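Local coordinates for restriction endonuclease LpnPI (Legionella pneumophila subsp. pneumophila str. Philadelphia 1, PDB 4RZL), which probably cleaves DNA that carries modified cytosines, using the N-terminal domain described here, an SRA-type module, to recognise the modified DNA, at residues 102-106 with 107-111; 191-195 with 196-200. One frame throughout, in Å; residues are numbered along the deposited sequence.

Contact 1 (102-106 with 107-111); sequences HDTPR and QGNAT
A type I beta turn over Thr104-Pro105-Arg106-Gln107 leads straight into helix 108-119, and its central bond runs from Gln107 N to Thr104 O at 3.1 Å. Pro105 suits the second position of the turn, where its ring holds phi near the required value. The same carbonyl is gripped a second time by the Gln107 side chain: NE2 lies 2.9 Å from Thr104 O in a nearly straight bond (175°), within the carbonyl plane and the Gln107 amide plane alike, whereas Gln107 N comes from above that carbonyl plane. A bend at chi2 (-72°) folds the glutamine chain back over the loop, and NE2 then also makes a weak bond, 3.3 Å, to His102 O. Glutamine is long enough to reach both carbonyls.

A water between loop and helix donates to His102 O at 2.9 Å and to Thr104 OG1 at 2.8 Å, while it accepts from Ala110 N at 2.8 Å. Outside the turn, Asp93 completes the capping: one carboxylate oxygen takes Gly108 N and Thr104 OG1, the other Asn109 N. The His102 ring sets CD2 3.9 Å from Asn109 O, which lies at the ring edge, and hydrogen-bonds Tyr181 through NE2. Asn109 crosses Thr104 at about a right angle, its ND2 bonded to Ile101 O and Asn180 OD1. One turn further along, Thr111 OG1 donates to Gln107 O at 2.8 Å. Thr111 N reaches that oxygen from the opposite face. This is a beta turn joined to a helix N-terminus, with Gln107 at the N-cap position.

Contact 2 (191-195 with 196-200); sequences PMVSR and KWINS
Ser194 caps the short helix 195-199 through its own hydroxyl: OG accepts from Trp197 N at 2.9 Å, the classic N-cap bond of a serine, whose short side chain can reach forward to the amide of Trp197 in the first turn. A chi1 of 76° places OG between the backbone N and the carbonyl carbon, close enough for this bond. The helical bonds begin at once, from Ile198 N to Ser194 O at 3.0 Å and from Asn199 N to Arg195 O at 2.9 Å.

From the first turn, the Arg195 chain, bent at chi2 and chi3, folds along the helix toward Asn199. Arg195 NH1 donates to Asn199 OD1 at 3.2 Å; the oxygen lies in the guanidinium plane, but NH1 stands above the plane of the asparagine amide, and the two groups are turned 59° apart. Ile198 lies over one guanidinium face, off toward its rim, with Ile198 CG2 3.5 Å from Arg195 NH1. Val193 CG1 meets Ile198 CG1 at 3.8 Å and Trp197 CE3 at 4.0 Å, so Val193 bridges the strand to the apolar side of the helix with its branched side chain.

In the second shell, Asp208 hydrogen-bonds Ser194 OG, and the carbonyls of Ala20 and Ile44 hold Arg195 NH2. Strand 192-193 pairs with strand 22-23, whose Leu22 touches Val193 and Ile198, while Phe133 of strand 132-137 packs against Val193 and Trp197.

Contacts 1 and 2 lie in series along the chain, on opposite sides of its centre, with centres 28 Å apart and nearest atoms about 16 Å apart, so neither touches the other. Both mark the start of a helix, yet they reach it differently: 102-111 enters from a loop through a beta turn and is met by Asp93, from the same long loop region, and by a water, whereas 191-200 enters directly from a short strand. In contact 1 the aspartate accepts helix amides directly, while in contact 2 Asp208 bonds the capping serine hydroxyl, one step removed from Trp197 N. The Trp197 side chain is about 6 Å from a bound pentaethylene glycol, probably a crystallisation additive.

Contact 1 (102-106 with 107-111)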
ATOM      1  N   HIS A 102      10.849  11.743 -10.577  1.00 14.71           N
ATOM      2  CA  HIS A 102      11.592  10.828  -9.709  1.00 20.12           C
ATOM      3  C   HIS A 102      12.321  11.510  -8.561  1.00 23.56           C
ATOM      4  O   HIS A 102      12.918  10.843  -7.706  1.00 23.01           O
ATOM      5  CB  HIS A 102      12.588  10.032 -10.545  1.00 20.78           C
ATOM      6  CG  HIS A 102      11.936   9.109 -11.525  1.00 23.06           C
ATOM      7  ND1 HIS A 102      12.223   9.124 -12.872  1.00 28.14           N
ATOM      8  CD2 HIS A 102      11.002   8.142 -11.348  1.00 26.34           C
ATOM      9  CE1 HIS A 102      11.501   8.201 -13.483  1.00 38.03           C
ATOM     10  NE2 HIS A 102      10.753   7.587 -12.583  1.00 27.02           N
ATOM     11  N   ASP A 103      12.261  12.835  -8.540  1.00 14.29           N
ATOM     12  CA  ASP A 103      12.976  13.628  -7.539  1.00 19.38           C
ATOM     13  C   ASP A 103      12.031  14.025  -6.399  1.00 24.28           C
ATOM     14  O   ASP A 103      11.594  15.163  -6.302  1.00 20.88           O
ATOM     15  CB  ASP A 103      13.609  14.844  -8.229  1.00 22.06           C
ATOM     16  CG  ASP A 103      14.501  15.673  -7.305  1.00 34.21           C
ATOM     17  OD1 ASP A 103      14.825  15.229  -6.184  1.00 28.01           O
ATOM     18  OD2 ASP A 103      14.910  16.776  -7.732  1.00 31.24           O
ATOM     19  N   THR A 104      11.716  13.071  -5.530  1.00 23.97           N
ATOM     20  CA  THR A 104      10.774  13.309  -4.450  1.00 19.17           C
ATOM     21  C   THR A 104      11.440  12.919  -3.137  1.00 20.97           C
ATOM     22  O   THR A 104      12.317  12.051  -3.119  1.00 18.32           O
ATOM     23  CB  THR A 104       9.451  12.518  -4.645  1.00 24.47           C
ATOM     24  OG1 THR A 104       9.671  11.116  -4.413  1.00 19.05           O
ATOM     25  CG2 THR A 104       8.892  12.743  -6.060  1.00 20.05           C
ATOM     26  N   PRO A 105      11.065  13.596  -2.042  1.00 26.33           N
ATOM     27  CA  PRO A 105      11.743  13.385  -0.751  1.00 22.46           C
ATOM     28  C   PRO A 105      11.639  11.945  -0.234  1.00 30.60           C
ATOM     29  O   PRO A 105      12.633  11.401   0.251  1.00 28.11           O
ATOM     30  CB  PRO A 105      11.009  14.351   0.186  1.00 27.69           C
ATOM     31  CG  PRO A 105      10.478  15.427  -0.723  1.00 30.10           C
ATOM     32  CD  PRO A 105      10.083  14.695  -1.982  1.00 25.66           C
ATOM     33  N   ARG A 106      10.464  11.331  -0.358  1.00 22.50           N
ATOM     34  CA  ARG A 106      10.277   9.964   0.122  1.00 23.82           C
ATOM     35  C   ARG A 106      10.622   8.922  -0.945  1.00 23.04           C
ATOM     36  O   ARG A 106      10.577   7.716  -0.687  1.00 23.97           O
ATOM     37  CB  ARG A 106       8.841   9.763   0.601  1.00 30.99           C
ATOM     38  CG  ARG A 106       8.451  10.666   1.766  1.00 31.57           C
ATOM     39  CD  ARG A 106       7.053  10.340   2.266  1.00 34.09           C
ATOM     40  NE  ARG A 106       6.566  11.343   3.213  1.00 39.70           N
ATOM     41  CZ  ARG A 106       6.863  11.374   4.510  1.00 41.86           C
ATOM     42  NH1 ARG A 106       7.650  10.444   5.047  1.00 36.87           N
ATOM     43  NH2 ARG A 106       6.362  12.342   5.272  1.00 41.20           N
ATOM     44  N   GLN A 107      10.957   9.390  -2.146  1.00 21.14           N
ATOM     45  CA  GLN A 107      11.383   8.498  -3.227  1.00 20.26           C
ATOM     46  C   GLN A 107      10.312   7.472  -3.612  1.00 15.15           C
ATOM     47  O   GLN A 107      10.635   6.359  -4.039  1.00 16.17           O
ATOM     48  CB  GLN A 107      12.670   7.771  -2.828  1.00 21.19           C
ATOM     49  CG  GLN A 107      13.916   8.656  -2.809  1.00 28.24           C
ATOM     50  CD  GLN A 107      14.371   9.040  -4.207  1.00 39.36           C
ATOM     51  OE1 GLN A 107      15.066   8.268  -4.877  1.00 45.99           O
ATOM     52  NE2 GLN A 107      13.980  10.234  -4.660  1.00 32.83           N
ATOM     53  N   GLY A 108       9.046   7.851  -3.466  1.00 16.91           N
ATOM     54  CA  GLY A 108       7.943   6.965  -3.805  1.00 14.02           C
ATOM     55  C   GLY A 108       7.969   6.629  -5.291  1.00 14.63           C
ATOM     56  O   GLY A 108       7.920   5.461  -5.670  1.00 14.01           O
ATOM     57  N   ASN A 109       8.060   7.659  -6.128  1.00 12.27           N
ATOM     58  CA  ASN A 109       8.045   7.466  -7.574  1.00 16.54           C
ATOM     59  C   ASN A 109       9.243   6.682  -8.077  1.00 13.56           C
ATOM     60  O   ASN A 109       9.089   5.797  -8.915  1.00 15.22           O
ATOM     61  CB  ASN A 109       7.969   8.816  -8.285  1.00 15.70           C
ATOM     62  CG  ASN A 109       6.569   9.360  -8.321  1.00 16.55           C
ATOM     63  OD1 ASN A 109       5.611   8.637  -8.050  1.00 17.71           O
ATOM     64  ND2 ASN A 109       6.433  10.638  -8.644  1.00 13.42           N
ATOM     65  N   ALA A 110      10.433   6.976  -7.556  1.00  9.20           N
ATOM     66  CA  ALA A 110      11.613   6.210  -7.956  1.00 15.74           C
ATOM     67  C   ALA A 110      11.431   4.726  -7.586  1.00 17.99           C
ATOM     68  O   ALA A 110      11.813   3.824  -8.330  1.00 18.72           O
ATOM     69  CB  ALA A 110      12.869   6.784  -7.293  1.00 15.14           C
ATOM     70  N   THR A 111      10.824   4.473  -6.435  1.00 18.66           N
ATOM     71  CA  THR A 111      10.643   3.101  -5.981  1.00 15.49           C
ATOM     72  C   THR A 111       9.565   2.401  -6.809  1.00 14.03           C
ATOM     73  O   THR A 111       9.734   1.226  -7.176  1.00 17.04           O
ATOM     74  CB  THR A 111      10.284   3.041  -4.488  1.00 18.62           C
ATOM     75  OG1 THR A 111      11.301   3.708  -3.735  1.00 21.40           O
ATOM     76  CG2 THR A 111      10.179   1.596  -4.017  1.00 22.42           C
TER
HETATM   77  O   HOH W   1      10.821   9.406  -6.253  1.00 16.34           O

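Contact 2 (191-195 with 196-200)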
ATOM      1  N   PRO A 191      -6.902 -12.859   3.387  1.00 17.80           N
ATOM      2  CA  PRO A 191      -7.881 -12.218   4.283  1.00 11.85           C
ATOM      3  C   PRO A 191      -7.250 -11.622   5.542  1.00 14.16           C
ATOM      4  O   PRO A 191      -7.852 -10.751   6.156  1.00 13.09           O
ATOM      5  CB  PRO A 191      -8.842 -13.359   4.643  1.00 13.25           C
ATOM      6  CG  PRO A 191      -8.046 -14.641   4.386  1.00 26.19           C
ATOM      7  CD  PRO A 191      -7.118 -14.315   3.244  1.00 15.16           C
ATOM      8  N   MET A 192      -6.062 -12.085   5.915  1.00 11.94           N
ATOM      9  CA  MET A 192      -5.441 -11.668   7.167  1.00 15.57           C
ATOM     10  C   MET A 192      -3.926 -11.790   7.150  1.00 18.87           C
ATOM     11  O   MET A 192      -3.367 -12.804   6.709  1.00 16.71           O
ATOM     12  CB  MET A 192      -5.989 -12.506   8.340  1.00 13.81           C
ATOM     13  CG  MET A 192      -5.366 -12.147   9.675  1.00 24.74           C
ATOM     14  SD  MET A 192      -5.878 -13.226  11.021  1.00 46.13           S
ATOM     15  CE  MET A 192      -4.700 -14.553  10.815  1.00 38.14           C
ATOM     16  N   VAL A 193      -3.256 -10.755   7.643  1.00 17.62           N
ATOM     17  CA  VAL A 193      -1.834 -10.860   7.927  1.00 12.73           C
ATOM     18  C   VAL A 193      -1.665 -10.981   9.439  1.00 19.85           C
ATOM     19  O   VAL A 193      -2.052 -10.078  10.181  1.00 16.40           O
ATOM     20  CB  VAL A 193      -1.059  -9.655   7.411  1.00 16.17           C
ATOM     21  CG1 VAL A 193       0.445  -9.855   7.662  1.00 17.63           C
ATOM     22  CG2 VAL A 193      -1.352  -9.461   5.919  1.00 11.76           C
ATOM     23  N   SER A 194      -1.114 -12.101   9.898  1.00 17.90           N
ATOM     24  CA  SER A 194      -1.075 -12.376  11.341  1.00 24.94           C
ATOM     25  C   SER A 194      -0.060 -11.508  12.095  1.00 19.77           C
ATOM     26  O   SER A 194       0.949 -11.087  11.526  1.00 17.60           O
ATOM     27  CB  SER A 194      -0.748 -13.847  11.582  1.00 24.24           C
ATOM     28  OG  SER A 194       0.627 -14.053  11.355  1.00 22.46           O
ATOM     29  N   ARG A 195      -0.323 -11.255  13.378  1.00 19.19           N
ATOM     30  CA  ARG A 195       0.645 -10.574  14.228  1.00 16.45           C
ATOM     31  C   ARG A 195       2.003 -11.282  14.237  1.00 23.68           C
ATOM     32  O   ARG A 195       3.049 -10.622  14.249  1.00 23.38           O
ATOM     33  CB  ARG A 195       0.096 -10.429  15.653  1.00 19.20           C
ATOM     34  CG  ARG A 195       1.123  -9.927  16.680  1.00 22.58           C
ATOM     35  CD  ARG A 195       1.810  -8.621  16.295  1.00 16.90           C
ATOM     36  NE  ARG A 195       0.916  -7.620  15.736  1.00 15.79           N
ATOM     37  CZ  ARG A 195       1.325  -6.450  15.253  1.00 17.79           C
ATOM     38  NH1 ARG A 195       2.617  -6.149  15.242  1.00 23.70           N
ATOM     39  NH2 ARG A 195       0.447  -5.579  14.777  1.00 14.24           N
ATOM     40  N   LYS A 196       1.983 -12.612  14.229  1.00 20.21           N
ATOM     41  CA  LYS A 196       3.212 -13.396  14.157  1.00 23.93           C
ATOM     42  C   LYS A 196       4.003 -13.009  12.916  1.00 28.48           C
ATOM     43  O   LYS A 196       5.206 -12.749  12.999  1.00 22.57           O
ATOM     44  CB  LYS A 196       2.912 -14.900  14.129  1.00 30.26           C
ATOM     45  CG  LYS A 196       4.170 -15.804  14.053  1.00 28.60           C
ATOM     46  CD  LYS A 196       3.794 -17.279  14.091  1.00 33.44           C
ATOM     47  CE  LYS A 196       4.981 -18.191  13.789  1.00 39.89           C
ATOM     48  NZ  LYS A 196       6.037 -18.110  14.839  1.00 45.84           N
ATOM     49  N   TRP A 197       3.323 -12.946  11.772  1.00 23.00           N
ATOM     50  CA  TRP A 197       3.995 -12.550  10.542  1.00 22.03           C
ATOM     51  C   TRP A 197       4.585 -11.161  10.679  1.00 23.73           C
ATOM     52  O   TRP A 197       5.750 -10.951  10.360  1.00 26.54           O
ATOM     53  CB  TRP A 197       3.055 -12.594   9.331  1.00 25.15           C
ATOM     54  CG  TRP A 197       3.826 -12.539   8.047  1.00 32.36           C
ATOM     55  CD1 TRP A 197       4.175 -13.596   7.245  1.00 32.42           C
ATOM     56  CD2 TRP A 197       4.411 -11.372   7.447  1.00 24.29           C
ATOM     57  NE1 TRP A 197       4.907 -13.150   6.166  1.00 23.38           N
ATOM     58  CE2 TRP A 197       5.071 -11.793   6.272  1.00 30.09           C
ATOM     59  CE3 TRP A 197       4.420 -10.012   7.775  1.00 21.23           C
ATOM     60  CZ2 TRP A 197       5.733 -10.901   5.434  1.00 30.47           C
ATOM     61  CZ3 TRP A 197       5.084  -9.133   6.942  1.00 29.38           C
ATOM     62  CH2 TRP A 197       5.726  -9.580   5.787  1.00 23.34           C
ATOM     63  N   ILE A 198       3.778 -10.216  11.157  1.00 24.02           N
ATOM     64  CA  ILE A 198       4.186  -8.813  11.236  1.00 22.53           C
ATOM     65  C   ILE A 198       5.382  -8.604  12.166  1.00 32.01           C
ATOM     66  O   ILE A 198       6.284  -7.822  11.851  1.00 31.11           O
ATOM     67  CB  ILE A 198       3.005  -7.913  11.692  1.00 19.56           C
ATOM     68  CG1 ILE A 198       1.840  -8.022  10.697  1.00 19.23           C
ATOM     69  CG2 ILE A 198       3.439  -6.465  11.810  1.00 18.89           C
ATOM     70  CD1 ILE A 198       0.545  -7.410  11.209  1.00 16.19           C
ATOM     71  N   ASN A 199       5.387  -9.283  13.312  1.00 29.62           N
ATOM     72  CA  ASN A 199       6.529  -9.219  14.228  1.00 30.79           C
ATOM     73  C   ASN A 199       7.774  -9.859  13.619  1.00 26.43           C
ATOM     74  O   ASN A 199       8.891  -9.595  14.046  1.00 29.49           O
ATOM     75  CB  ASN A 199       6.222  -9.898  15.570  1.00 29.01           C
ATOM     76  CG  ASN A 199       5.353  -9.040  16.481  1.00 30.70           C
ATOM     77  OD1 ASN A 199       5.160  -7.847  16.244  1.00 28.25           O
ATOM     78  ND2 ASN A 199       4.855  -9.643  17.554  1.00 35.10           N
ATOM     79  N   SER A 200       7.564 -10.737  12.648  1.00 32.85           N
ATOM     80  CA  SER A 200       8.659 -11.448  12.007  1.00 31.63           C
ATOM     81  C   SER A 200       8.891 -10.885  10.602  1.00 43.83           C
ATOM     82  O   SER A 200       9.228 -11.604   9.666  1.00 47.43           O
ATOM     83  CB  SER A 200       8.365 -12.941  11.963  1.00 37.57           C
ATOM     84  OG  SER A 200       9.498 -13.660  11.514  1.00 51.72           O
TER